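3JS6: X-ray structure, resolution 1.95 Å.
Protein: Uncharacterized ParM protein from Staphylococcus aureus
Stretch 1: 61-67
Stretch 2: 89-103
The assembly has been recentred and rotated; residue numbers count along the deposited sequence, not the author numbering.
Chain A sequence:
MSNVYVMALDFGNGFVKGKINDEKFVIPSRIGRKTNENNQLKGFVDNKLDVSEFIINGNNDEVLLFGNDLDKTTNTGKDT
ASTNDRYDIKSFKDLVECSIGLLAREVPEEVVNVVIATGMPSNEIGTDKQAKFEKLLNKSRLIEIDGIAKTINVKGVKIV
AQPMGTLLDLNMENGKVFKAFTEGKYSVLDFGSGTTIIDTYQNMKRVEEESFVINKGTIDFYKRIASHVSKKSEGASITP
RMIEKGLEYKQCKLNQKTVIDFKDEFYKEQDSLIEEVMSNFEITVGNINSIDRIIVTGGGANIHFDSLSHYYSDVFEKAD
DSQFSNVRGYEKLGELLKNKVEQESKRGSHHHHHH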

# COMPACT_ATOMS: atom_id res chain seq x y z
N ASP A 61 -12.64 -1.24 -27.34
CA ASP A 61 -13.95 -1.68 -26.87
C ASP A 61 -14.07 -1.55 -25.35
O ASP A 61 -15.15 -1.68 -24.79
CB ASP A 61 -14.19 -3.12 -27.31
CG ASP A 61 -13.91 -3.32 -28.79
OD1 ASP A 61 -13.19 -4.26 -29.15
OD2 ASP A 61 -14.41 -2.51 -29.60
N GLU A 62 -12.94 -1.28 -24.70
CA GLU A 62 -12.96 -1.14 -23.25
C GLU A 62 -12.12 0.02 -22.77
O GLU A 62 -10.89 -0.07 -22.70
CB GLU A 62 -12.46 -2.41 -22.57
CG GLU A 62 -12.55 -2.33 -21.05
CD GLU A 62 -12.22 -3.64 -20.37
OE1 GLU A 62 -13.15 -4.28 -19.83
OE2 GLU A 62 -11.04 -4.02 -20.38
N VAL A 63 -12.77 1.11 -22.43
CA VAL A 63 -12.04 2.27 -21.94
C VAL A 63 -12.17 2.19 -20.42
O VAL A 63 -13.23 2.46 -19.87
CB VAL A 63 -12.65 3.57 -22.48
CG1 VAL A 63 -11.85 4.77 -21.99
CG2 VAL A 63 -12.66 3.53 -23.99
N LEU A 64 -11.09 1.79 -19.75
CA LEU A 64 -11.10 1.65 -18.30
C LEU A 64 -11.05 3.03 -17.62
O LEU A 64 -10.45 3.96 -18.15
CB LEU A 64 -9.92 0.79 -17.85
CG LEU A 64 -9.90 -0.70 -18.27
CD1 LEU A 64 -8.54 -1.34 -17.91
CD2 LEU A 64 -11.02 -1.42 -17.55
N LEU A 65 -11.66 3.15 -16.44
CA LEU A 65 -11.68 4.41 -15.68
C LEU A 65 -11.04 4.17 -14.32
O LEU A 65 -11.45 3.26 -13.58
CB LEU A 65 -13.12 4.89 -15.50
CG LEU A 65 -13.74 5.34 -16.83
CD1 LEU A 65 -15.23 5.61 -16.65
CD2 LEU A 65 -12.98 6.61 -17.30
N PHE A 66 -10.07 5.00 -13.98
CA PHE A 66 -9.34 4.85 -12.72
C PHE A 66 -8.87 6.20 -12.20
O PHE A 66 -8.33 7.01 -12.96
CB PHE A 66 -8.13 3.93 -12.98
CG PHE A 66 -7.30 3.62 -11.76
CD1 PHE A 66 -7.88 3.02 -10.64
CD2 PHE A 66 -5.94 3.91 -11.74
CE1 PHE A 66 -7.09 2.72 -9.52
CE2 PHE A 66 -5.16 3.61 -10.62
CZ PHE A 66 -5.74 3.01 -9.51
N GLY A 67 -9.08 6.44 -10.91
CA GLY A 67 -8.68 7.70 -10.31
C GLY A 67 -9.52 8.05 -9.09
O GLY A 67 -10.58 7.46 -8.84
N ILE A 89 -8.40 -12.65 -11.22
CA ILE A 89 -9.66 -11.95 -11.46
C ILE A 89 -9.45 -10.71 -12.32
O ILE A 89 -8.56 -9.91 -12.05
CB ILE A 89 -10.34 -11.52 -10.12
CG1 ILE A 89 -10.53 -12.74 -9.20
CG2 ILE A 89 -11.70 -10.89 -10.41
CD1 ILE A 89 -11.33 -13.84 -9.81
N LYS A 90 -10.29 -10.57 -13.34
CA LYS A 90 -10.26 -9.45 -14.29
C LYS A 90 -10.09 -8.10 -13.60
O LYS A 90 -9.27 -7.29 -14.01
CB LYS A 90 -11.54 -9.46 -15.11
CG LYS A 90 -11.86 -8.16 -15.80
CD LYS A 90 -11.26 -8.11 -17.17
CE LYS A 90 -11.85 -6.95 -17.94
NZ LYS A 90 -13.30 -7.10 -18.08
N SER A 91 -10.91 -7.87 -12.59
CA SER A 91 -10.91 -6.66 -11.76
C SER A 91 -9.50 -6.22 -11.37
O SER A 91 -9.07 -5.06 -11.56
CB SER A 91 -11.69 -6.97 -10.47
OG SER A 91 -12.07 -5.80 -9.81
N PHE A 92 -8.78 -7.14 -10.75
CA PHE A 92 -7.43 -6.86 -10.28
C PHE A 92 -6.46 -6.72 -11.43
O PHE A 92 -5.59 -5.84 -11.41
CB PHE A 92 -6.96 -7.95 -9.31
CG PHE A 92 -5.58 -7.70 -8.75
CD1 PHE A 92 -4.48 -8.38 -9.27
CD2 PHE A 92 -5.39 -6.80 -7.72
CE1 PHE A 92 -3.20 -8.16 -8.75
CE2 PHE A 92 -4.11 -6.58 -7.20
CZ PHE A 92 -3.02 -7.26 -7.72
N LYS A 93 -6.57 -7.60 -12.42
CA LYS A 93 -5.67 -7.49 -13.56
C LYS A 93 -5.80 -6.13 -14.23
O LYS A 93 -4.79 -5.55 -14.63
CB LYS A 93 -5.93 -8.61 -14.57
CG LYS A 93 -5.48 -9.97 -14.02
CD LYS A 93 -5.53 -11.07 -15.06
CE LYS A 93 -6.92 -11.60 -15.29
NZ LYS A 93 -6.85 -12.79 -16.16
N ASP A 94 -7.02 -5.61 -14.34
CA ASP A 94 -7.22 -4.30 -14.97
C ASP A 94 -6.63 -3.20 -14.08
O ASP A 94 -6.03 -2.24 -14.58
CB ASP A 94 -8.72 -4.03 -15.21
CG ASP A 94 -9.31 -4.89 -16.34
OD1 ASP A 94 -10.55 -4.98 -16.44
OD2 ASP A 94 -8.54 -5.47 -17.15
N LEU A 95 -6.81 -3.34 -12.77
CA LEU A 95 -6.28 -2.39 -11.81
C LEU A 95 -4.74 -2.30 -11.98
O LEU A 95 -4.15 -1.22 -11.98
CB LEU A 95 -6.59 -2.85 -10.39
CG LEU A 95 -5.99 -1.99 -9.25
CD1 LEU A 95 -6.67 -0.61 -9.21
CD2 LEU A 95 -6.19 -2.71 -7.91
N VAL A 96 -4.09 -3.45 -12.11
CA VAL A 96 -2.64 -3.47 -12.28
C VAL A 96 -2.24 -2.70 -13.55
O VAL A 96 -1.32 -1.86 -13.51
CB VAL A 96 -2.11 -4.93 -12.35
CG1 VAL A 96 -0.62 -4.94 -12.75
CG2 VAL A 96 -2.27 -5.59 -10.99
N GLU A 97 -2.91 -2.96 -14.67
CA GLU A 97 -2.59 -2.23 -15.91
C GLU A 97 -2.79 -0.70 -15.77
O GLU A 97 -1.95 0.07 -16.24
CB GLU A 97 -3.44 -2.72 -17.10
CG GLU A 97 -3.22 -4.17 -17.50
CD GLU A 97 -1.78 -4.46 -17.83
OE1 GLU A 97 -1.21 -3.71 -18.63
OE2 GLU A 97 -1.22 -5.44 -17.28
N CYS A 98 -3.90 -0.25 -15.17
CA CYS A 98 -4.13 1.20 -15.00
C CYS A 98 -3.10 1.86 -14.06
O CYS A 98 -2.73 3.02 -14.26
CB CYS A 98 -5.54 1.47 -14.46
SG CYS A 98 -6.82 0.94 -15.62
N SER A 99 -2.68 1.12 -13.04
CA SER A 99 -1.70 1.61 -12.07
C SER A 99 -0.35 1.74 -12.77
O SER A 99 0.36 2.74 -12.63
CB SER A 99 -1.60 0.62 -10.90
OG SER A 99 -2.83 0.58 -10.17
N ILE A 100 -0.00 0.74 -13.55
CA ILE A 100 1.24 0.81 -14.30
C ILE A 100 1.13 1.98 -15.28
O ILE A 100 2.05 2.78 -15.43
CB ILE A 100 1.52 -0.52 -15.04
CG1 ILE A 100 1.99 -1.56 -14.01
CG2 ILE A 100 2.53 -0.28 -16.16
CD1 ILE A 100 2.18 -2.97 -14.56
N GLY A 101 -0.03 2.09 -15.93
CA GLY A 101 -0.23 3.17 -16.88
C GLY A 101 -0.10 4.56 -16.29
O GLY A 101 0.47 5.46 -16.92
N LEU A 102 -0.63 4.76 -15.08
CA LEU A 102 -0.56 6.07 -14.42
C LEU A 102 0.89 6.45 -14.16
O LEU A 102 1.27 7.61 -14.30
CB LEU A 102 -1.29 6.07 -13.07
CG LEU A 102 -2.71 6.62 -12.93
CD1 LEU A 102 -3.03 6.70 -11.42
CD2 LEU A 102 -2.86 8.01 -13.60
N LEU A 103 1.70 5.48 -13.76
CA LEU A 103 3.10 5.77 -13.52
C LEU A 103 3.81 6.04 -14.86
O LEU A 103 4.62 6.97 -14.95
CB LEU A 103 3.78 4.63 -12.76
CG LEU A 103 3.27 4.37 -11.32
CD1 LEU A 103 4.15 3.31 -10.64
CD2 LEU A 103 3.27 5.66 -10.48

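Two acidic side chains face each other at the polar end of this contact, and a single lysine lies beside both. Glu 62 OE2 approaches Asp 94 OD1 to 4.1 Å, a pairing of like charges that would be unfavourable if left uncompensated. Lys 90, in the first turn of the helix, supplies the opposite charge. Lys 90 NZ forms a salt bridge with Glu 62 OE1 at 3.3 Å, within which the hydrogen bond from NZ to OE1 is weak. A second, long salt bridge within the helix joins Lys 90 NZ to Asp 94 OD1 at 3.8 Å; the position of this carboxylate oxygen is less certain than the rest, so the fine geometry around it carries little weight. The CA-to-CB bond of Lys 90 points sideways to the strand segment, yet the end of the chain comes nearer, which is how the ammonium group reaches Glu 62. The latter points toward the helix and extends with chi1 and chi2 both t.

Beyond this cluster the contact becomes largely apolar. The strand 64-66 passes the helix 90-103 at an angle of 66° between their N-to-C directions, with a closest approach of 9.3 Å between the axes. The alternation of an extended chain sets which residues take part: Glu 62, Leu 64 and Phe 66 point toward the helix, whereas Leu 65 points away and makes no contact with it. Leu 64 stands at the transition between the two environments. Leu 64 CD2 lies 3.8 Å from Asp 94 OD1, and Leu 64 CD1 packs against Cys 98 SG at 3.7 Å and also lies 3.8 Å from Asp 94 CB, so the leucine side chain spans two residues one helical turn apart.

Phe 66 contributes the largest covered area of any residue here, 114 Å² of surface, and its ring meets four helix residues. Phe 66 CE1 comes to 3.4 Å from Leu 95 CD1, and Phe 66 CD2 to 3.7 Å from Cys 98 CB. From Phe 66 CE2, both Ser 99 OG and Leu 102 CD1 lie at 3.8 Å. All four approaches to the ring are oblique. Leu 95 joins this group although its CA-to-CB bond points away from the strand; with chi1 t and chi2 p, the end of its side chain comes nearer. Cys 98 and Leu 102, a turn apart, both point toward the strand, and the CA atoms of Phe 66 and Cys 98, 6.8 Å apart, mark the backbone register.

Ser 99 OG donates a hydrogen bond to Leu 95 O at 2.9 Å within the helix, and the same buried hydroxyl lies beside the Phe 66 ring. The strand ends at Phe 66. In Gly 67, which follows it, phi/psi of 154/165 would jam a CB against the carbonyl oxygen of Phe 66. This backbone conformation by itself calls for glycine, independently of the helix.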